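Side-chain contacts in TRAP dicarboxylate transporter-DctP subunit (Desulfovibrio salexigens, PDB 4N6D), which probably captures a small organic, perhaps carboxylate-bearing, solute in the periplasm and hands it to the membrane components of a TRAP transporter: residues A[78-83]-A[96-101]; A[124-129]-A[334-339]; A[174-179]-A[184-189]. One frame throughout, in Å; residues are numbered along the deposited sequence. Where two conformers were deposited one is given.

The three contacts are separate and none touches another. Interaction 1 holds a loop against helix 79-85 beside the five-stranded sheet, and Arg81 of the pocket for the phasing compound lies in its segment 78-83. Interaction 2 pins the end of helix 322-337 to helix 117-131, its centre about 24 Å from that of interaction 1. Interaction 3 closes a beta-alpha-beta unit; its centre is about 23 Å from that of interaction 1 and about 28 Å from that of interaction 2. The nearest atoms of interactions 1 and 3 are about 7 Å apart. Along the chain, interaction 3 falls wholly between the two segments of interaction 2, and interaction 1 precedes both.

Interaction 1 (A[78-83]-A[96-101]); sequences NTLRGV and AYHPGV. With I3C (5-amino-2,4,6-triiodobenzene-1,3-dicarboxylic acid), chain C; EDO (1,2-ethanediol), chain E.
A single methyl group, Leu80 CD1, reaches both His98 and Val101 from helix 79-85 and carries the whole contact with the loop 96-101. Along that loop, Tyr97 closes a short 3-10 turn and lays its CB against the rim of the His98 imidazole, on the face turned away from Leu80. The His98 ring is therefore held between an aliphatic group of its own segment and one of the helix. Over its other face stands Leu80 CD1, 4.1 Å from the ring centroid and only 13° off the normal, a CH-pi contact made almost squarely above the centre. His98 has CG beside its backbone N (chi1 -49°), which swings the ring toward the helix. At the edge of the ring, NE2 is gripped by both hydroxyls of an ethanediol molecule, probably from the crystallisation liquor: NE2 lies 2.8 Å from O2 and 2.9 Å from O1 of the diol, which also packs a carbon against Thr79 CB. The chain then reverses through Pro99 and Gly100 in a type II turn, closed by the bond from Val101 N to His98 O (3.1 Å). This turn brings Val101 CG1 to 4.2 Å from Leu80 CD1. One residue on from Leu80, Arg81 NH2 gives a nearly straight bond of 2.6 Å to O12 of the triiodinated dicarboxylate used for phasing, whose O11 lies 3.2 Å from NH1, so the guanidinium meets one carboxylate edge-on. Helix 79-85 lies against the five-stranded sheet: Leu80 rests on Val93 of strand 90-94, Ile238 of strand 234-240 and Phe139 of strand 139-146, while His98 touches Val93 as well, seating the loop beside the same strand.

Interaction 2 (A[124-129]-A[334-339]); sequences LWDLYT and IKYEGK
The Tyr336 ring meets Asp126 edge-on, with OD2 lying in the ring plane beside CE2 and the hydroxyl, while the aliphatic CG of Lys335 stands over the centre of one ring face, 4.1 Å above it. Carboxylate and ring are turned 44° against each other. Tyr336 OH donates to Asp126 OD2 in a short bond of 2.6 Å, and Lys335 NZ reaches the same oxygen at 3.0 Å in a salt bridge. Both donors come to the syn side of OD2 but from opposite faces of the carboxylate, 32° and 34° out of its plane, so the oxygen is clasped from above and below. Lys335 can do this because its chain is fully extended, with CG anti to the backbone N, and runs past the tyrosine to bring NZ to OD2 from over one face of the carboxylate. Asp126 OD1 is taken by a second cation, Arg260 of helix 249-285, which also bonds to Tyr336 OH. With two positive groups and a hydroxyl around it, the carboxylate is probably kept ionised. On segment 334-339 itself, Lys339 NZ bridges to Glu337 OE1 (2.6 Å). The result is a surface cluster of charged and polar side chains tying together three helices: 117-131, the C-terminal 322-337 and 249-285, the last matching the long helix that spans both domains in TRAP solute-binding proteins.

Interaction 3 (A[174-179]-A[184-189]); sequences ILSKIL and ATPVSM
Leu179 leans on Ala184 and Pro186 along its whole length. Its CB already lies 4.1 Å from Ala184 CB and equally close to Pro186 CB. CG lies anti to the carbonyl carbon (chi1 -72°), which directs the branch at the strand; from there CD1 runs alongside the proline, 4.0 Å from Pro186 CB, and CD2 settles 3.9 Å from Ala184 CB. The leucine and proline side chains run antiparallel to each other and touch along their sides. The helix 173-181 that carries Leu179 is the crossover of a beta-alpha-beta unit, and strand 185-187 is its second strand, paired in parallel with strand 168-170 through backbone bonds of Thr185 and Val187. Leu179 also touches Phe207 of strand 205-208 and Ala171, apolar surface that keeps the side chain buried. The short return from helix to strand is fastened by Ala184 N, which donates to Leu179 O (2.9 Å). One helical turn earlier, Ser176 meets the same proline ring: Pro186 CG sits 3.6 Å from Ser176 O, and Pro186 CB packs on Ser176 CB. In one of the two deposited conformers of this serine a water lies 2.6 Å from Ser176 OG and 2.7 Å from Ser188 OG, so a water bridge from the helix to the chain just beyond the strand is possible but uncertain; Ser188 OG is also bonded to Ala171 O.

Interaction 1 (A[78-83]-A[96-101])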
loop_
_atom_site.group_PDB
_atom_site.type_symbol
_atom_site.label_atom_id
_atom_site.label_comp_id
_atom_site.label_asym_id
_atom_site.label_seq_id
_atom_site.Cartn_x
_atom_site.Cartn_y
_atom_site.Cartn_z
ATOM N N ASN A 78 8.943 10.905 -12.483
ATOM C CA ASN A 78 8.224 11.570 -13.562
ATOM C C ASN A 78 6.931 10.881 -14.009
ATOM O O ASN A 78 6.426 11.154 -15.089
ATOM C CB ASN A 78 9.147 11.745 -14.759
ATOM C CG ASN A 78 9.667 10.432 -15.291
ATOM O OD1 ASN A 78 9.316 9.370 -14.810
ATOM N ND2 ASN A 78 10.539 10.506 -16.302
ATOM N N THR A 79 6.354 10.031 -13.164
ATOM C CA THR A 79 5.103 9.386 -13.525
ATOM C C THR A 79 3.946 10.383 -13.533
ATOM O O THR A 79 3.158 10.411 -14.475
ATOM C CB THR A 79 4.794 8.203 -12.590
ATOM O OG1 THR A 79 5.652 7.109 -12.926
ATOM C CG2 THR A 79 3.356 7.746 -12.763
ATOM N N LEU A 80 3.829 11.220 -12.507
ATOM C CA LEU A 80 2.725 12.204 -12.488
ATOM C C LEU A 80 2.788 13.163 -13.646
ATOM O O LEU A 80 1.824 13.343 -14.408
ATOM C CB LEU A 80 2.725 13.015 -11.196
ATOM C CG LEU A 80 2.029 12.377 -10.015
ATOM C CD1 LEU A 80 2.253 13.242 -8.783
ATOM C CD2 LEU A 80 0.537 12.217 -10.279
ATOM N N ARG A 81 3.928 13.810 -13.816
ATOM C CA ARG A 81 4.044 14.766 -14.897
ATOM C C ARG A 81 3.994 14.067 -16.246
ATOM O O ARG A 81 3.400 14.552 -17.214
ATOM C CB ARG A 81 5.349 15.543 -14.781
ATOM C CG ARG A 81 5.368 16.772 -15.641
ATOM C CD ARG A 81 4.357 17.813 -15.149
ATOM N NE ARG A 81 4.324 18.929 -16.089
ATOM C CZ ARG A 81 3.225 19.537 -16.511
ATOM N NH1 ARG A 81 2.034 19.173 -16.056
ATOM N NH2 ARG A 81 3.336 20.528 -17.381
ATOM N N GLY A 82 4.632 12.905 -16.314
ATOM C CA GLY A 82 4.652 12.144 -17.549
ATOM C C GLY A 82 3.285 11.717 -18.042
ATOM O O GLY A 82 2.987 11.760 -19.233
ATOM N N VAL A 83 2.435 11.269 -17.135
ATOM C CA VAL A 83 1.089 10.922 -17.543
ATOM C C VAL A 83 0.299 12.192 -17.924
ATOM O O VAL A 83 -0.438 12.214 -18.915
ATOM C CB VAL A 83 0.380 10.107 -16.449
ATOM C CG1 VAL A 83 -1.094 9.950 -16.783
ATOM C CG2 VAL A 83 1.033 8.739 -16.309
ATOM N N ALA A 96 2.369 8.074 -1.054
ATOM C CA ALA A 96 3.250 8.462 0.039
ATOM C C ALA A 96 4.527 9.136 -0.439
ATOM O O ALA A 96 5.165 9.851 0.329
ATOM C CB ALA A 96 3.608 7.239 0.903
ATOM N N TYR A 97 4.925 8.885 -1.690
ATOM C CA TYR A 97 6.141 9.478 -2.238
ATOM C C TYR A 97 5.969 10.950 -2.615
ATOM O O TYR A 97 6.949 11.627 -2.945
ATOM C CB TYR A 97 6.604 8.681 -3.470
ATOM C CG TYR A 97 7.967 9.084 -4.018
ATOM C CD1 TYR A 97 9.091 9.053 -3.209
ATOM C CD2 TYR A 97 8.121 9.496 -5.329
ATOM C CE1 TYR A 97 10.328 9.427 -3.691
ATOM C CE2 TYR A 97 9.373 9.863 -5.826
ATOM C CZ TYR A 97 10.468 9.821 -4.997
ATOM O OH TYR A 97 11.723 10.195 -5.463
ATOM N N HIS A 98 4.731 11.458 -2.556
ATOM C CA HIS A 98 4.414 12.823 -2.983
ATOM C C HIS A 98 3.658 13.585 -1.907
ATOM O O HIS A 98 2.510 13.926 -2.083
ATOM C CB HIS A 98 3.546 12.781 -4.239
ATOM C CG HIS A 98 4.092 11.888 -5.295
ATOM N ND1 HIS A 98 5.095 12.281 -6.163
ATOM C CD2 HIS A 98 3.828 10.596 -5.588
ATOM C CE1 HIS A 98 5.394 11.273 -6.961
ATOM N NE2 HIS A 98 4.644 10.236 -6.629
ATOM N N PRO A 99 4.309 13.851 -0.772
ATOM C CA PRO A 99 3.619 14.581 0.302
ATOM C C PRO A 99 3.119 15.939 -0.123
ATOM O O PRO A 99 3.856 16.721 -0.735
ATOM C CB PRO A 99 4.674 14.732 1.401
ATOM C CG PRO A 99 5.938 14.204 0.860
ATOM C CD PRO A 99 5.741 13.647 -0.504
ATOM N N GLY A 100 1.858 16.194 0.197
ATOM C CA GLY A 100 1.220 17.450 -0.133
ATOM C C GLY A 100 0.385 17.377 -1.395
ATOM O O GLY A 100 -0.480 18.215 -1.598
ATOM N N VAL A 101 0.628 16.372 -2.226
ATOM C CA VAL A 101 -0.034 16.301 -3.517
ATOM C C VAL A 101 -1.418 15.634 -3.379
ATOM O O VAL A 101 -2.310 15.881 -4.198
ATOM C CB VAL A 101 0.840 15.553 -4.500
ATOM C CG1 VAL A 101 0.167 15.413 -5.844
ATOM C CG2 VAL A 101 2.186 16.273 -4.647
HETATM I I3 I3C C . -5.068 24.681 -19.183
HETATM I I2 I3C C . -1.293 21.583 -15.575
HETATM I I1 I3C C . -0.276 21.906 -21.463
HETATM O O8 I3C C . -2.541 24.797 -21.642
HETATM O O9 I3C C . -3.563 22.896 -22.080
HETATM C C10 I3C C . 0.102 21.155 -18.385
HETATM N N13 I3C C . -3.821 23.402 -16.450
HETATM C C1 I3C C . -2.572 23.166 -19.946
HETATM C C6 I3C C . -3.354 23.501 -18.857
HETATM C C5 I3C C . -3.024 23.068 -17.584
HETATM C C4 I3C C . -1.887 22.309 -17.445
HETATM C C3 I3C C . -1.117 21.974 -18.538
HETATM C C2 I3C C . -1.445 22.407 -19.792
HETATM C C7 I3C C . -2.916 23.642 -21.302
HETATM O O11 I3C C . 0.064 19.902 -18.493
HETATM O O12 I3C C . 1.180 21.755 -18.155
HETATM C C1 EDO E . 5.857 7.075 -7.836
HETATM O O1 EDO E . 4.834 7.400 -6.896
HETATM C C2 EDO E . 5.270 7.430 -9.185
HETATM O O2 EDO E . 4.706 8.747 -9.055
#

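Interaction 2 (A[124-129]-A[334-339])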
loop_
_atom_site.group_PDB
_atom_site.type_symbol
_atom_site.label_atom_id
_atom_site.label_comp_id
_atom_site.label_asym_id
_atom_site.label_seq_id
_atom_site.Cartn_x
_atom_site.Cartn_y
_atom_site.Cartn_z
ATOM N N LEU A 124 -10.035 2.173 0.328
ATOM C CA LEU A 124 -9.436 3.291 -0.405
ATOM C C LEU A 124 -10.249 3.665 -1.651
ATOM O O LEU A 124 -10.516 4.860 -1.900
ATOM C CB LEU A 124 -7.991 2.951 -0.774
ATOM C CG LEU A 124 -7.198 3.946 -1.623
ATOM C CD1 LEU A 124 -7.009 5.302 -0.962
ATOM C CD2 LEU A 124 -5.901 3.286 -1.935
ATOM N N TRP A 125 -10.626 2.659 -2.427
ATOM C CA TRP A 125 -11.421 2.886 -3.641
ATOM C C TRP A 125 -12.768 3.516 -3.276
ATOM O O TRP A 125 -13.221 4.472 -3.930
ATOM C CB TRP A 125 -11.626 1.564 -4.397
ATOM C CG TRP A 125 -12.511 1.745 -5.567
ATOM C CD1 TRP A 125 -13.813 1.342 -5.679
ATOM C CD2 TRP A 125 -12.199 2.437 -6.776
ATOM N NE1 TRP A 125 -14.327 1.733 -6.892
ATOM C CE2 TRP A 125 -13.350 2.391 -7.593
ATOM C CE3 TRP A 125 -11.053 3.084 -7.255
ATOM C CZ2 TRP A 125 -13.391 2.977 -8.854
ATOM C CZ3 TRP A 125 -11.092 3.650 -8.523
ATOM C CH2 TRP A 125 -12.245 3.588 -9.306
ATOM N N ASP A 126 -13.421 2.984 -2.240
ATOM C CA ASP A 126 -14.687 3.551 -1.803
ATOM C C ASP A 126 -14.543 5.003 -1.332
ATOM O O ASP A 126 -15.416 5.844 -1.600
ATOM C CB ASP A 126 -15.334 2.742 -0.670
ATOM C CG ASP A 126 -16.004 1.473 -1.141
ATOM O OD1 ASP A 126 -16.124 1.253 -2.366
ATOM O OD2 ASP A 126 -16.480 0.722 -0.255
ATOM N N LEU A 127 -13.466 5.301 -0.608
ATOM C CA LEU A 127 -13.275 6.649 -0.122
ATOM C C LEU A 127 -13.088 7.595 -1.301
ATOM O O LEU A 127 -13.667 8.684 -1.325
ATOM C CB LEU A 127 -12.092 6.742 0.854
ATOM C CG LEU A 127 -11.972 8.114 1.506
ATOM C CD1 LEU A 127 -12.985 8.267 2.658
ATOM C CD2 LEU A 127 -10.542 8.395 1.992
ATOM N N TYR A 128 -12.271 7.180 -2.266
ATOM C CA TYR A 128 -12.052 7.975 -3.465
ATOM C C TYR A 128 -13.367 8.207 -4.198
ATOM O O TYR A 128 -13.671 9.329 -4.597
ATOM C CB TYR A 128 -11.023 7.319 -4.406
ATOM C CG TYR A 128 -11.142 7.905 -5.791
ATOM C CD1 TYR A 128 -10.639 9.167 -6.065
ATOM C CD2 TYR A 128 -11.852 7.240 -6.778
ATOM C CE1 TYR A 128 -10.800 9.726 -7.301
ATOM C CE2 TYR A 128 -12.014 7.801 -8.018
ATOM C CZ TYR A 128 -11.489 9.031 -8.265
ATOM O OH TYR A 128 -11.654 9.588 -9.513
ATOM N N THR A 129 -14.156 7.156 -4.374
ATOM C CA THR A 129 -15.390 7.262 -5.131
ATOM C C THR A 129 -16.378 8.210 -4.441
ATOM O O THR A 129 -17.136 8.939 -5.100
ATOM C CB THR A 129 -16.036 5.892 -5.312
ATOM O OG1 THR A 129 -15.175 5.090 -6.134
ATOM C CG2 THR A 129 -17.397 6.035 -5.964
ATOM N N ILE A 334 -14.518 -1.211 9.006
ATOM C CA ILE A 334 -15.453 -2.158 9.592
ATOM C C ILE A 334 -16.255 -2.886 8.499
ATOM O O ILE A 334 -16.544 -4.084 8.610
ATOM C CB ILE A 334 -16.377 -1.456 10.585
ATOM C CG1 ILE A 334 -15.558 -0.945 11.756
ATOM C CG2 ILE A 334 -17.431 -2.425 11.128
ATOM C CD1 ILE A 334 -16.323 -0.026 12.701
ATOM N N LYS A 335 -16.658 -2.167 7.464
ATOM C CA LYS A 335 -17.394 -2.808 6.371
ATOM C C LYS A 335 -16.621 -4.000 5.777
ATOM O O LYS A 335 -17.208 -5.031 5.435
ATOM C CB LYS A 335 -17.668 -1.776 5.264
ATOM C CG LYS A 335 -18.379 -2.301 4.024
ATOM C CD LYS A 335 -18.532 -1.119 3.049
ATOM C CE LYS A 335 -19.183 -1.478 1.729
ATOM N NZ LYS A 335 -19.084 -0.273 0.820
ATOM N N TYR A 336 -15.310 -3.856 5.638
ATOM C CA TYR A 336 -14.517 -4.853 4.932
ATOM C C TYR A 336 -13.791 -5.829 5.841
ATOM O O TYR A 336 -13.351 -6.899 5.377
ATOM C CB TYR A 336 -13.541 -4.163 3.950
ATOM C CG TYR A 336 -14.296 -3.540 2.799
ATOM C CD1 TYR A 336 -14.992 -4.329 1.909
ATOM C CD2 TYR A 336 -14.331 -2.166 2.609
ATOM C CE1 TYR A 336 -15.721 -3.773 0.880
ATOM C CE2 TYR A 336 -15.057 -1.596 1.581
ATOM C CZ TYR A 336 -15.748 -2.411 0.711
ATOM O OH TYR A 336 -16.465 -1.861 -0.322
ATOM N N GLU A 337 -13.696 -5.490 7.132
ATOM C CA GLU A 337 -12.984 -6.335 8.097
ATOM C C GLU A 337 -13.856 -6.793 9.225
ATOM O O GLU A 337 -13.712 -7.916 9.687
ATOM C CB GLU A 337 -11.830 -5.603 8.791
ATOM C CG GLU A 337 -10.868 -4.950 7.904
ATOM C CD GLU A 337 -9.565 -4.553 8.589
ATOM O OE1 GLU A 337 -9.431 -4.609 9.838
ATOM O OE2 GLU A 337 -8.657 -4.186 7.833
ATOM N N GLY A 338 -14.740 -5.906 9.673
ATOM C CA GLY A 338 -15.395 -6.031 10.969
ATOM C C GLY A 338 -15.198 -7.379 11.636
ATOM O O GLY A 338 -15.528 -8.395 11.030
ATOM N N LYS A 339 -14.714 -7.384 12.887
ATOM C CA LYS A 339 -14.543 -8.635 13.652
ATOM C C LYS A 339 -15.642 -8.874 14.668
ATOM O O LYS A 339 -15.752 -9.983 15.204
ATOM C CB LYS A 339 -13.217 -8.651 14.428
ATOM C CG LYS A 339 -11.992 -8.762 13.556
ATOM C CD LYS A 339 -11.753 -7.449 12.890
ATOM C CE LYS A 339 -10.420 -7.409 12.185
ATOM N NZ LYS A 339 -10.178 -6.021 11.862
#

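Interaction 3 (A[174-179]-A[184-189])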
loop_
_atom_site.group_PDB
_atom_site.type_symbol
_atom_site.label_atom_id
_atom_site.label_comp_id
_atom_site.label_asym_id
_atom_site.label_seq_id
_atom_site.Cartn_x
_atom_site.Cartn_y
_atom_site.Cartn_z
ATOM N N ILE A 174 7.112 7.311 7.369
ATOM C CA ILE A 174 6.254 7.290 8.554
ATOM C C ILE A 174 6.612 6.169 9.515
ATOM O O ILE A 174 6.412 6.295 10.728
ATOM C CB ILE A 174 4.758 7.197 8.180
ATOM C CG1 ILE A 174 3.892 7.524 9.393
ATOM C CG2 ILE A 174 4.393 5.837 7.660
ATOM C CD1 ILE A 174 2.489 7.821 9.006
ATOM N N LEU A 175 7.108 5.059 8.987
ATOM C CA LEU A 175 7.476 3.938 9.853
ATOM C C LEU A 175 8.650 4.307 10.764
ATOM O O LEU A 175 8.718 3.864 11.907
ATOM C CB LEU A 175 7.807 2.704 9.033
ATOM C CG LEU A 175 6.636 2.126 8.238
ATOM C CD1 LEU A 175 7.106 0.888 7.505
ATOM C CD2 LEU A 175 5.448 1.811 9.125
ATOM N N SER A 176 9.585 5.114 10.267
ATOM C CA SER A 176 10.661 5.595 11.127
ATOM C C SER A 176 10.083 6.453 12.245
ATOM O O SER A 176 10.488 6.344 13.396
ATOM C CB SER A 176 11.691 6.403 10.340
ATOM O OG SER A 176 12.439 5.545 9.510
ATOM N N LYS A 177 9.133 7.316 11.898
ATOM C CA LYS A 177 8.543 8.202 12.891
ATOM C C LYS A 177 7.884 7.364 13.977
ATOM O O LYS A 177 8.032 7.653 15.180
ATOM C CB LYS A 177 7.549 9.174 12.245
ATOM C CG LYS A 177 8.200 10.264 11.414
ATOM C CD LYS A 177 7.153 11.123 10.698
ATOM C CE LYS A 177 7.695 12.489 10.364
ATOM N NZ LYS A 177 7.949 13.301 11.586
ATOM N N ILE A 178 7.162 6.329 13.553
ATOM C CA ILE A 178 6.515 5.421 14.496
ATOM C C ILE A 178 7.536 4.736 15.396
ATOM O O ILE A 178 7.393 4.711 16.623
ATOM C CB ILE A 178 5.641 4.424 13.753
ATOM C CG1 ILE A 178 4.454 5.169 13.136
ATOM C CG2 ILE A 178 5.182 3.323 14.687
ATOM C CD1 ILE A 178 3.657 4.351 12.159
ATOM N N LEU A 179 8.600 4.193 14.814
ATOM C CA LEU A 179 9.632 3.583 15.642
ATOM C C LEU A 179 10.224 4.558 16.658
ATOM O O LEU A 179 10.464 4.183 17.803
ATOM C CB LEU A 179 10.748 3.031 14.759
ATOM C CG LEU A 179 10.388 1.773 13.977
ATOM C CD1 LEU A 179 11.479 1.477 12.954
ATOM C CD2 LEU A 179 10.203 0.601 14.914
ATOM N N ALA A 184 12.340 3.052 19.759
ATOM C CA ALA A 184 13.242 2.214 18.969
ATOM C C ALA A 184 14.176 3.104 18.173
ATOM O O ALA A 184 14.052 4.326 18.215
ATOM C CB ALA A 184 12.431 1.320 18.025
ATOM N N THR A 185 15.086 2.500 17.415
ATOM C CA THR A 185 16.093 3.264 16.672
ATOM C C THR A 185 15.976 2.982 15.182
ATOM O O THR A 185 16.559 2.015 14.681
ATOM C CB THR A 185 17.505 2.921 17.171
ATOM O OG1 THR A 185 17.553 3.126 18.583
ATOM C CG2 THR A 185 18.563 3.796 16.508
ATOM N N PRO A 186 15.201 3.816 14.460
ATOM C CA PRO A 186 15.041 3.587 13.025
ATOM C C PRO A 186 16.329 3.892 12.293
ATOM O O PRO A 186 17.016 4.864 12.611
ATOM C CB PRO A 186 13.943 4.575 12.618
ATOM C CG PRO A 186 13.963 5.627 13.652
ATOM C CD PRO A 186 14.458 4.999 14.921
ATOM N N VAL A 187 16.672 3.045 11.331
ATOM C CA VAL A 187 17.871 3.250 10.539
ATOM C C VAL A 187 17.476 3.194 9.075
ATOM O O VAL A 187 16.784 2.276 8.659
ATOM C CB VAL A 187 18.918 2.153 10.803
ATOM C CG1 VAL A 187 20.171 2.388 9.966
ATOM C CG2 VAL A 187 19.273 2.090 12.287
ATOM N N SER A 188 17.902 4.170 8.287
ATOM C CA SER A 188 17.661 4.107 6.848
ATOM C C SER A 188 18.857 3.479 6.155
ATOM O O SER A 188 20.011 3.784 6.467
ATOM C CB SER A 188 17.358 5.489 6.266
ATOM O OG SER A 188 16.034 5.894 6.618
ATOM N N MET A 189 18.586 2.571 5.234
ATOM C CA MET A 189 19.655 1.966 4.460
ATOM C C MET A 189 19.038 1.183 3.336
ATOM O O MET A 189 17.886 0.759 3.442
ATOM C CB MET A 189 20.473 1.030 5.332
ATOM C CG MET A 189 19.693 -0.184 5.825
ATOM S SD MET A 189 20.845 -1.411 6.512
ATOM C CE MET A 189 21.938 -0.370 7.484
HETATM O O HOH W 1 14.683 6.675 8.857
#